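Local coordinates for protein cytidine deaminase (Burkholderia pseudomallei, PDB 3DMO) that catalyses the zinc-dependent hydrolytic deamination of cytidine and 2'-deoxycytidine to the corresponding uridines, probably to salvage pyrimidines for UMP synthesis, at residues F32-A37 with G48-N53. Residues are numbered along the deposited sequence; the frame is centred on the assembly and turned at random.
Sequences FKVGAA and GCNVEN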
ATOM      1  N   PHE A  32     -13.456  13.147   0.333  1.00 24.30           N
ATOM      2  CA  PHE A  32     -13.804  12.649   1.649  1.00 24.01           C
ATOM      3  C   PHE A  32     -12.636  12.949   2.581  1.00 23.65           C
ATOM      4  O   PHE A  32     -11.634  12.240   2.575  1.00 23.53           O
ATOM      5  CB  PHE A  32     -14.072  11.145   1.577  1.00 24.30           C
ATOM      6  CG  PHE A  32     -14.594  10.550   2.860  1.00 25.60           C
ATOM      7  CD1 PHE A  32     -15.942  10.672   3.209  1.00 26.94           C
ATOM      8  CD2 PHE A  32     -13.743   9.849   3.715  1.00 26.34           C
ATOM      9  CE1 PHE A  32     -16.428  10.111   4.391  1.00 27.12           C
ATOM     10  CE2 PHE A  32     -14.221   9.283   4.901  1.00 26.84           C
ATOM     11  CZ  PHE A  32     -15.564   9.415   5.239  1.00 26.76           C
ATOM     12  N   LYS A  33     -12.768  14.023   3.355  1.00 22.50           N
ATOM     13  CA  LYS A  33     -11.706  14.470   4.243  1.00 22.29           C
ATOM     14  C   LYS A  33     -11.765  13.753   5.583  1.00 21.38           C
ATOM     15  O   LYS A  33     -12.836  13.623   6.190  1.00 21.30           O
ATOM     16  CB  LYS A  33     -11.782  15.981   4.452  1.00 22.67           C
ATOM     17  CG  LYS A  33     -11.534  16.790   3.188  1.00 24.74           C
ATOM     18  CD  LYS A  33     -11.472  18.277   3.496  1.00 28.54           C
ATOM     19  CE  LYS A  33     -11.103  19.053   2.241  1.00 32.14           C
ATOM     20  NZ  LYS A  33     -11.041  20.529   2.479  1.00 34.34           N
ATOM     21  N   VAL A  34     -10.604  13.287   6.038  1.00 20.43           N
ATOM     22  CA  VAL A  34     -10.493  12.630   7.332  1.00 19.89           C
ATOM     23  C   VAL A  34      -9.392  13.329   8.127  1.00 19.14           C
ATOM     24  O   VAL A  34      -8.389  13.766   7.562  1.00 18.60           O
ATOM     25  CB  VAL A  34     -10.170  11.111   7.201  1.00 20.37           C
ATOM     26  CG1 VAL A  34     -10.179  10.416   8.571  1.00 20.41           C
ATOM     27  CG2 VAL A  34     -11.155  10.402   6.280  1.00 20.58           C
ATOM     28  N   GLY A  35      -9.599  13.455   9.436  1.00 18.68           N
ATOM     29  CA  GLY A  35      -8.570  13.991  10.316  1.00 18.12           C
ATOM     30  C   GLY A  35      -8.291  13.064  11.478  1.00 18.01           C
ATOM     31  O   GLY A  35      -9.151  12.291  11.902  1.00 18.07           O
ATOM     32  N   ALA A  36      -7.073  13.153  11.997  1.00 18.38           N
ATOM     33  CA  ALA A  36      -6.687  12.407  13.182  1.00 18.53           C
ATOM     34  C   ALA A  36      -5.801  13.269  14.043  1.00 18.71           C
ATOM     35  O   ALA A  36      -5.111  14.161  13.550  1.00 19.51           O
ATOM     36  CB  ALA A  36      -5.966  11.112  12.802  1.00 17.94           C
ATOM     37  N   ALA A  37      -5.845  13.021  15.343  1.00 19.15           N
ATOM     38  CA  ALA A  37      -4.947  13.695  16.265  1.00 19.31           C
ATOM     39  C   ALA A  37      -4.433  12.694  17.274  1.00 19.38           C
ATOM     40  O   ALA A  37      -5.209  11.992  17.917  1.00 19.05           O
ATOM     41  CB  ALA A  37      -5.642  14.847  16.957  1.00 19.70           C
ATOM     42  N   GLY A  48      -2.925  14.488  11.729  1.00 19.69           N
ATOM     43  CA  GLY A  48      -2.835  13.713  10.510  1.00 19.33           C
ATOM     44  C   GLY A  48      -4.071  13.961   9.670  1.00 19.37           C
ATOM     45  O   GLY A  48      -5.150  14.245  10.196  1.00 19.04           O
ATOM     46  N   CYS A  49      -3.909  13.878   8.359  1.00 19.10           N
ATOM     47  CA  CYS A  49      -5.032  13.959   7.444  1.00 19.09           C
ATOM     48  C   CYS A  49      -4.766  12.996   6.298  1.00 19.33           C
ATOM     49  O   CYS A  49      -3.615  12.569   6.091  1.00 18.53           O
ATOM     50  CB  CYS A  49      -5.202  15.399   6.938  1.00 18.99           C
ATOM     51  SG  CYS A  49      -3.759  16.038   6.066  1.00 22.02           S
ATOM     52  N   ASN A  50      -5.813  12.630   5.566  1.00 18.81           N
ATOM     53  CA  ASN A  50      -5.598  11.811   4.380  1.00 18.87           C
ATOM     54  C   ASN A  50      -4.919  12.623   3.274  1.00 19.11           C
ATOM     55  O   ASN A  50      -5.097  13.844   3.184  1.00 18.95           O
ATOM     56  CB  ASN A  50      -6.870  11.081   3.909  1.00 18.87           C
ATOM     57  CG  ASN A  50      -8.053  12.008   3.673  1.00 19.56           C
ATOM     58  OD1 ASN A  50      -8.231  13.007   4.370  1.00 19.17           O
ATOM     59  ND2 ASN A  50      -8.898  11.644   2.708  1.00 18.84           N
ATOM     60  N   VAL A  51      -4.079  11.953   2.498  1.00 18.43           N
ATOM     61  CA  VAL A  51      -3.326  12.598   1.422  1.00 18.46           C
ATOM     62  C   VAL A  51      -3.444  11.689   0.227  1.00 18.67           C
ATOM     63  O   VAL A  51      -2.867  10.594   0.210  1.00 18.54           O
ATOM     64  CB  VAL A  51      -1.831  12.819   1.782  1.00 18.76           C
ATOM     65  CG1 VAL A  51      -1.096  13.507   0.628  1.00 18.03           C
ATOM     66  CG2 VAL A  51      -1.709  13.637   3.076  1.00 17.96           C
ATOM     67  N   GLU A  52      -4.206  12.142  -0.761  1.00 18.77           N
ATOM     68  CA  GLU A  52      -4.540  11.312  -1.907  1.00 18.71           C
ATOM     69  C   GLU A  52      -3.553  11.461  -3.068  1.00 19.40           C
ATOM     70  O   GLU A  52      -2.700  12.356  -3.074  1.00 18.84           O
ATOM     71  CB  GLU A  52      -5.992  11.556  -2.346  1.00 18.43           C
ATOM     72  CG  GLU A  52      -6.972  11.184  -1.242  1.00 18.82           C
ATOM     73  CD  GLU A  52      -8.433  11.163  -1.657  1.00 19.44           C
ATOM     74  OE1 GLU A  52      -9.218  10.496  -0.948  1.00 20.46           O
ATOM     75  OE2 GLU A  52      -8.806  11.818  -2.653  1.00 19.84           O
ATOM     76  N   ASN A  53      -3.663  10.542  -4.028  1.00 19.59           N
ATOM     77  CA  ASN A  53      -2.819  10.525  -5.217  1.00 19.55           C
ATOM     78  C   ASN A  53      -3.668  10.057  -6.389  1.00 19.57           C
ATOM     79  O   ASN A  53      -4.624   9.310  -6.186  1.00 19.04           O
ATOM     80  CB  ASN A  53      -1.642   9.569  -5.005  1.00 19.66           C
ATOM     81  CG  ASN A  53      -0.562   9.735  -6.045  1.00 20.07           C
ATOM     82  OD1 ASN A  53      -0.633   9.140  -7.128  1.00 22.60           O
ATOM     83  ND2 ASN A  53       0.457  10.529  -5.727  1.00 19.57           N
TER
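Two-way pairing between A36 and G48 sets the register of this antiparallel ladder: A36 N reaches G48 O at 2.9 Å and G48 N returns to A36 O, a hydrogen-bonded pair. G35 and C49 form the neighbouring non-hydrogen-bonded pair, where C49 CA lies 3.4 Å from V34 O, a CA-H...O contact. One step further the strands part, and N50 N to V34 O, at 3.5 Å, is a weak bond.

There CB of N50 leaves the backbone toward 32-37, and chi1 (55°) puts CG in the most hindered well, flanked by both backbone neighbours of CA. CG sits 3.7 Å from V34 N and 3.8 Å from F32 O, between its two bonds; chi2 (-34°) turns OD1 to the first and ND2 to the second. OD1 accepts V34 N at 2.9 Å; the N-H points almost straight at it (162°), although the donor sits above the carbonyl plane. ND2 donates to F32 O at 2.8 Å, within that carbonyl's plane. With both ends engaged, the amide's flip state is well defined.

ND2 and E52 OE1 also hydrogen-bond O2 of a 2-methylpentane-2,4-diol, probably from the crystallisation liquor. V34 packs on A62 and lies close to E63, the predicted proton donor. The side-chain amide thus continues the 34-40/45-49 hairpin past its last backbone pair, at the predicted substrate pocket of the zinc-dependent cytidine deaminase fold.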